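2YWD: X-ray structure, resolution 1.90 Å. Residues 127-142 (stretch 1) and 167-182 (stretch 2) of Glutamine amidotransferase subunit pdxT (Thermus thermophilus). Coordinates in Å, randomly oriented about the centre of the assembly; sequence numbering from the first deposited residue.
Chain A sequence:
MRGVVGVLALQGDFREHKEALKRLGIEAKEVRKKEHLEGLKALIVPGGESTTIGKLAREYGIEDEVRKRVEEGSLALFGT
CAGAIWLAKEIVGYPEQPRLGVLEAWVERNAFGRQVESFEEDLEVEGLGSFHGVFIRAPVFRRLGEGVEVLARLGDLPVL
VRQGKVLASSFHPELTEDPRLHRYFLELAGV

Stretch 1 127-142: GLGSFHGVFIRAPVFR
Stretch 2, residues 167-182: LASSFHPELTEDPRLH

A strand and a mostly looped segment of one chain run antiparallel here, joined by two direct hydrogen bonds, a ladder of bridging waters and a phenylalanine-rich core, burying 1008 Å² in all. Stretch 1 is extended through 129-136, turns at Arg137 (phi/psi 50/36) and resumes as strand at 140-142; stretch 2 leaves its strand after Ser169, passes a 3-10 segment at 173-174 and enters a helix at Arg180. In register, Leu128 pairs with Arg180, His132 with Thr176, Val134 with His172 and Phe135 with Phe171; Phe135 CA lies 4.8 Å from Phe171 CA. His172 N donates to Val134 O (2.8 Å), the one direct backbone-to-backbone bond between the stretches; waters bridge other backbone groups alongside it. Water 1 joins Val134 N and His132 O, with a weak bond to His172 O; water 2 links His132 N to Asp178 OD2; water 3 links Ile136 N to Ser170 O.

Arg180 (chi1 m, chi2 t, chi3 m) reaches across so that NH2 donates to Ser130 O (2.6 Å), while the same NH2 forms a salt bridge with Asp178 OD2 (2.8 Å). Asp178 OD1 caps the helix by accepting from Arg180 N (3.0 Å). Leu128 (t, p) lies over one guanidinium face, its CD2 4.1 Å from Leu181 CB.

Phe131 (t, chi2 87°) is buried, with Leu181 CB over one face, 3.9 Å from CE1, and its CZ 3.6 Å from Pro173 CB. Phe171 (p, chi2 90°) sets its CB 3.8 Å from the Phe135 ring centroid, a CH-pi contact; the two rings meet obliquely at 55°. Gly133 leaves room beside them: a CB there would crowd Phe135 CE2. Small Ser170 fits between Phe135 and Pro139, its OG 3.6 Å from Phe135 CE1 and its CB 3.4 Å from Pro139 O. Farther out, Leu175 CD1 touches Val134 CG1 (3.9 Å) and Ile136 CD1 (3.7 Å). Phe141 (m) closes the end, CZ 4.1 Å from Ala168 CB.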

# COMPACT_ATOMS: atom_id res chain seq x y z
N GLY A 127 7.79 16.03 4.43
CA GLY A 127 6.68 16.87 4.03
C GLY A 127 5.50 16.79 4.98
O GLY A 127 4.79 17.78 5.19
N LEU A 128 5.28 15.62 5.56
CA LEU A 128 4.16 15.43 6.47
C LEU A 128 4.50 15.77 7.92
O LEU A 128 3.78 16.52 8.57
CB LEU A 128 3.66 13.99 6.38
CG LEU A 128 2.29 13.68 6.98
CD1 LEU A 128 1.24 14.55 6.32
CD2 LEU A 128 1.97 12.20 6.78
N GLY A 129 5.59 15.21 8.41
CA GLY A 129 5.99 15.45 9.78
C GLY A 129 6.01 14.15 10.57
O GLY A 129 6.15 13.08 9.99
N SER A 130 5.85 14.24 11.88
CA SER A 130 5.85 13.04 12.73
C SER A 130 4.56 12.24 12.56
O SER A 130 3.47 12.79 12.62
CB SER A 130 6.01 13.44 14.20
OG SER A 130 5.98 12.30 15.04
N PHE A 131 4.71 10.93 12.36
CA PHE A 131 3.55 10.05 12.18
C PHE A 131 3.78 8.76 12.97
O PHE A 131 4.86 8.18 12.93
CB PHE A 131 3.37 9.71 10.70
CG PHE A 131 2.04 9.07 10.39
CD1 PHE A 131 0.92 9.85 10.12
CD2 PHE A 131 1.90 7.68 10.39
CE1 PHE A 131 -0.32 9.26 9.86
CE2 PHE A 131 0.66 7.08 10.13
CZ PHE A 131 -0.45 7.88 9.87
N HIS A 132 2.74 8.32 13.69
CA HIS A 132 2.83 7.11 14.50
C HIS A 132 2.74 5.86 13.63
O HIS A 132 1.70 5.57 13.04
CB HIS A 132 1.70 7.10 15.54
CG HIS A 132 1.82 5.98 16.53
ND1 HIS A 132 2.88 5.86 17.40
CD2 HIS A 132 1.01 4.92 16.77
CE1 HIS A 132 2.71 4.78 18.15
NE2 HIS A 132 1.59 4.19 17.79
N GLY A 133 3.84 5.11 13.57
CA GLY A 133 3.88 3.90 12.76
C GLY A 133 3.54 2.62 13.51
O GLY A 133 4.19 2.28 14.50
N VAL A 134 2.52 1.92 13.03
CA VAL A 134 2.08 0.67 13.63
C VAL A 134 2.54 -0.48 12.73
O VAL A 134 2.11 -0.60 11.58
CB VAL A 134 0.54 0.63 13.78
CG1 VAL A 134 0.10 -0.73 14.33
CG2 VAL A 134 0.09 1.76 14.72
N PHE A 135 3.42 -1.33 13.28
CA PHE A 135 3.98 -2.46 12.55
C PHE A 135 3.48 -3.81 13.09
O PHE A 135 3.53 -4.07 14.29
CB PHE A 135 5.51 -2.43 12.64
CG PHE A 135 6.14 -1.20 12.03
CD1 PHE A 135 6.73 -1.27 10.76
CD2 PHE A 135 6.18 0.01 12.72
CE1 PHE A 135 7.35 -0.15 10.21
CE2 PHE A 135 6.79 1.14 12.17
CZ PHE A 135 7.39 1.06 10.91
N ILE A 136 3.01 -4.67 12.19
CA ILE A 136 2.52 -6.01 12.55
C ILE A 136 3.04 -7.02 11.53
O ILE A 136 2.62 -7.01 10.38
CB ILE A 136 0.97 -6.03 12.58
CG1 ILE A 136 0.46 -5.05 13.64
CG2 ILE A 136 0.47 -7.44 12.86
CD1 ILE A 136 -1.05 -4.89 13.66
N ARG A 137 3.96 -7.90 11.96
CA ARG A 137 4.56 -8.89 11.06
C ARG A 137 5.03 -8.14 9.81
O ARG A 137 4.98 -8.65 8.70
CB ARG A 137 3.52 -9.95 10.66
CG ARG A 137 3.06 -10.85 11.80
CD ARG A 137 2.24 -12.02 11.27
NE ARG A 137 1.09 -11.56 10.51
CZ ARG A 137 -0.05 -11.12 11.05
NH1 ARG A 137 -0.19 -11.09 12.37
NH2 ARG A 137 -1.03 -10.69 10.27
N ALA A 138 5.52 -6.93 10.03
CA ALA A 138 5.95 -6.05 8.95
C ALA A 138 6.97 -6.58 7.95
O ALA A 138 7.94 -7.24 8.30
CB ALA A 138 6.46 -4.74 9.55
N PRO A 139 6.74 -6.28 6.66
CA PRO A 139 7.67 -6.72 5.61
C PRO A 139 8.82 -5.72 5.61
O PRO A 139 8.72 -4.64 6.21
CB PRO A 139 6.82 -6.62 4.35
CG PRO A 139 5.97 -5.42 4.63
CD PRO A 139 5.54 -5.67 6.06
N VAL A 140 9.91 -6.08 4.95
CA VAL A 140 11.07 -5.20 4.89
C VAL A 140 11.41 -4.85 3.45
O VAL A 140 11.41 -5.71 2.57
CB VAL A 140 12.29 -5.87 5.57
CG1 VAL A 140 13.55 -5.04 5.36
CG2 VAL A 140 12.00 -6.06 7.06
N PHE A 141 11.68 -3.57 3.21
CA PHE A 141 12.08 -3.12 1.88
C PHE A 141 13.58 -3.38 1.81
O PHE A 141 14.37 -2.62 2.37
CB PHE A 141 11.80 -1.62 1.74
CG PHE A 141 10.35 -1.27 1.58
CD1 PHE A 141 9.68 -1.54 0.39
CD2 PHE A 141 9.65 -0.65 2.62
CE1 PHE A 141 8.34 -1.19 0.23
CE2 PHE A 141 8.31 -0.30 2.47
CZ PHE A 141 7.65 -0.57 1.27
N ARG A 142 13.98 -4.45 1.13
CA ARG A 142 15.39 -4.81 1.04
C ARG A 142 16.20 -3.95 0.06
O ARG A 142 17.30 -3.50 0.39
CB ARG A 142 15.54 -6.29 0.69
CG ARG A 142 15.08 -7.24 1.79
CD ARG A 142 15.91 -7.08 3.06
NE ARG A 142 15.65 -8.15 4.02
CZ ARG A 142 16.24 -8.25 5.21
NH1 ARG A 142 17.13 -7.34 5.60
NH2 ARG A 142 15.94 -9.27 6.01
N LEU A 167 2.42 4.62 -3.89
CA LEU A 167 2.90 4.82 -2.53
C LEU A 167 2.82 3.50 -1.78
O LEU A 167 1.86 2.75 -1.96
CB LEU A 167 2.02 5.86 -1.84
CG LEU A 167 2.41 6.33 -0.43
CD1 LEU A 167 3.74 7.07 -0.49
CD2 LEU A 167 1.31 7.23 0.12
N ALA A 168 3.82 3.21 -0.95
CA ALA A 168 3.82 1.95 -0.20
C ALA A 168 4.42 2.10 1.19
O ALA A 168 5.43 2.78 1.37
CB ALA A 168 4.56 0.88 -0.99
N SER A 169 3.80 1.45 2.17
CA SER A 169 4.30 1.49 3.55
C SER A 169 4.34 0.09 4.15
O SER A 169 3.53 -0.77 3.79
CB SER A 169 3.40 2.38 4.41
OG SER A 169 2.09 1.85 4.53
N SER A 170 5.28 -0.15 5.05
CA SER A 170 5.36 -1.46 5.69
C SER A 170 4.55 -1.41 6.98
O SER A 170 4.34 -2.44 7.63
CB SER A 170 6.82 -1.83 5.98
OG SER A 170 7.50 -0.78 6.64
N PHE A 171 4.09 -0.21 7.34
CA PHE A 171 3.29 0.01 8.55
C PHE A 171 1.82 0.31 8.20
O PHE A 171 1.48 0.51 7.04
CB PHE A 171 3.88 1.14 9.39
CG PHE A 171 4.00 2.45 8.67
CD1 PHE A 171 2.96 3.37 8.70
CD2 PHE A 171 5.16 2.76 7.96
CE1 PHE A 171 3.07 4.59 8.03
CE2 PHE A 171 5.28 3.98 7.29
CZ PHE A 171 4.23 4.90 7.33
N HIS A 172 0.97 0.35 9.23
CA HIS A 172 -0.46 0.56 9.05
C HIS A 172 -0.97 1.93 9.48
O HIS A 172 -1.36 2.13 10.63
CB HIS A 172 -1.23 -0.50 9.84
CG HIS A 172 -0.96 -1.90 9.40
ND1 HIS A 172 -1.71 -2.54 8.44
CD2 HIS A 172 -0.02 -2.80 9.80
CE1 HIS A 172 -1.25 -3.77 8.27
NE2 HIS A 172 -0.23 -3.95 9.09
N PRO A 173 -1.00 2.90 8.55
CA PRO A 173 -1.50 4.23 8.94
C PRO A 173 -2.98 4.17 9.33
O PRO A 173 -3.46 5.00 10.11
CB PRO A 173 -1.26 5.07 7.70
CG PRO A 173 -1.40 4.07 6.58
CD PRO A 173 -0.64 2.87 7.13
N GLU A 174 -3.69 3.19 8.78
CA GLU A 174 -5.12 3.03 9.05
C GLU A 174 -5.37 2.49 10.45
O GLU A 174 -6.52 2.42 10.90
CB GLU A 174 -5.77 2.10 8.01
CG GLU A 174 -5.52 0.61 8.24
CD GLU A 174 -4.14 0.15 7.79
OE1 GLU A 174 -3.28 1.00 7.47
OE2 GLU A 174 -3.92 -1.08 7.77
N LEU A 175 -4.31 2.10 11.15
CA LEU A 175 -4.47 1.60 12.51
C LEU A 175 -4.25 2.70 13.53
O LEU A 175 -4.04 2.44 14.72
CB LEU A 175 -3.52 0.42 12.77
CG LEU A 175 -3.94 -0.86 12.03
CD1 LEU A 175 -3.05 -2.02 12.45
CD2 LEU A 175 -5.41 -1.18 12.36
N THR A 176 -4.31 3.94 13.05
CA THR A 176 -4.18 5.12 13.89
C THR A 176 -5.38 5.98 13.48
O THR A 176 -6.05 5.66 12.50
CB THR A 176 -2.90 5.94 13.59
OG1 THR A 176 -3.05 6.62 12.34
CG2 THR A 176 -1.68 5.02 13.52
N GLU A 177 -5.64 7.05 14.21
CA GLU A 177 -6.75 7.92 13.86
C GLU A 177 -6.25 9.14 13.09
O GLU A 177 -7.02 10.06 12.79
CB GLU A 177 -7.52 8.34 15.11
CG GLU A 177 -8.17 7.18 15.84
CD GLU A 177 -9.28 7.62 16.76
OE1 GLU A 177 -10.23 8.27 16.28
OE2 GLU A 177 -9.21 7.31 17.97
N ASP A 178 -4.96 9.13 12.77
CA ASP A 178 -4.31 10.22 12.04
C ASP A 178 -4.53 9.99 10.54
O ASP A 178 -4.01 9.03 9.98
CB ASP A 178 -2.81 10.21 12.35
CG ASP A 178 -2.08 11.42 11.81
OD1 ASP A 178 -2.58 12.05 10.86
OD2 ASP A 178 -1.00 11.74 12.34
N PRO A 179 -5.30 10.87 9.87
CA PRO A 179 -5.56 10.71 8.44
C PRO A 179 -4.61 11.46 7.51
O PRO A 179 -4.80 11.46 6.30
CB PRO A 179 -6.99 11.24 8.32
CG PRO A 179 -6.93 12.43 9.22
CD PRO A 179 -6.16 11.93 10.44
N ARG A 180 -3.58 12.08 8.07
CA ARG A 180 -2.64 12.85 7.26
C ARG A 180 -1.88 12.09 6.17
O ARG A 180 -1.57 12.66 5.13
CB ARG A 180 -1.64 13.58 8.17
CG ARG A 180 -2.27 14.74 8.94
CD ARG A 180 -1.21 15.42 9.77
NE ARG A 180 -0.61 14.48 10.70
CZ ARG A 180 0.65 14.51 11.10
NH1 ARG A 180 1.47 15.45 10.64
NH2 ARG A 180 1.10 13.60 11.95
N LEU A 181 -1.57 10.82 6.40
CA LEU A 181 -0.87 10.06 5.37
C LEU A 181 -1.87 9.72 4.26
O LEU A 181 -1.51 9.69 3.09
CB LEU A 181 -0.24 8.79 5.96
CG LEU A 181 0.66 7.99 5.01
CD1 LEU A 181 1.61 8.92 4.24
CD2 LEU A 181 1.47 6.96 5.82
N HIS A 182 -3.13 9.48 4.64
CA HIS A 182 -4.15 9.19 3.63
C HIS A 182 -4.40 10.43 2.79
O HIS A 182 -4.55 10.34 1.57
CB HIS A 182 -5.46 8.74 4.30
CG HIS A 182 -5.46 7.32 4.75
ND1 HIS A 182 -4.77 6.89 5.87
CD2 HIS A 182 -6.05 6.22 4.23
CE1 HIS A 182 -4.94 5.59 6.02
NE2 HIS A 182 -5.71 5.16 5.04
O HOH W 1 0.83 3.51 11.42
O HOH W 2 0.34 9.97 14.00
O HOH W 3 2.97 -4.01 9.34
O HOH W 4 -0.06 -6.71 9.53
O HOH W 5 9.83 -2.11 7.02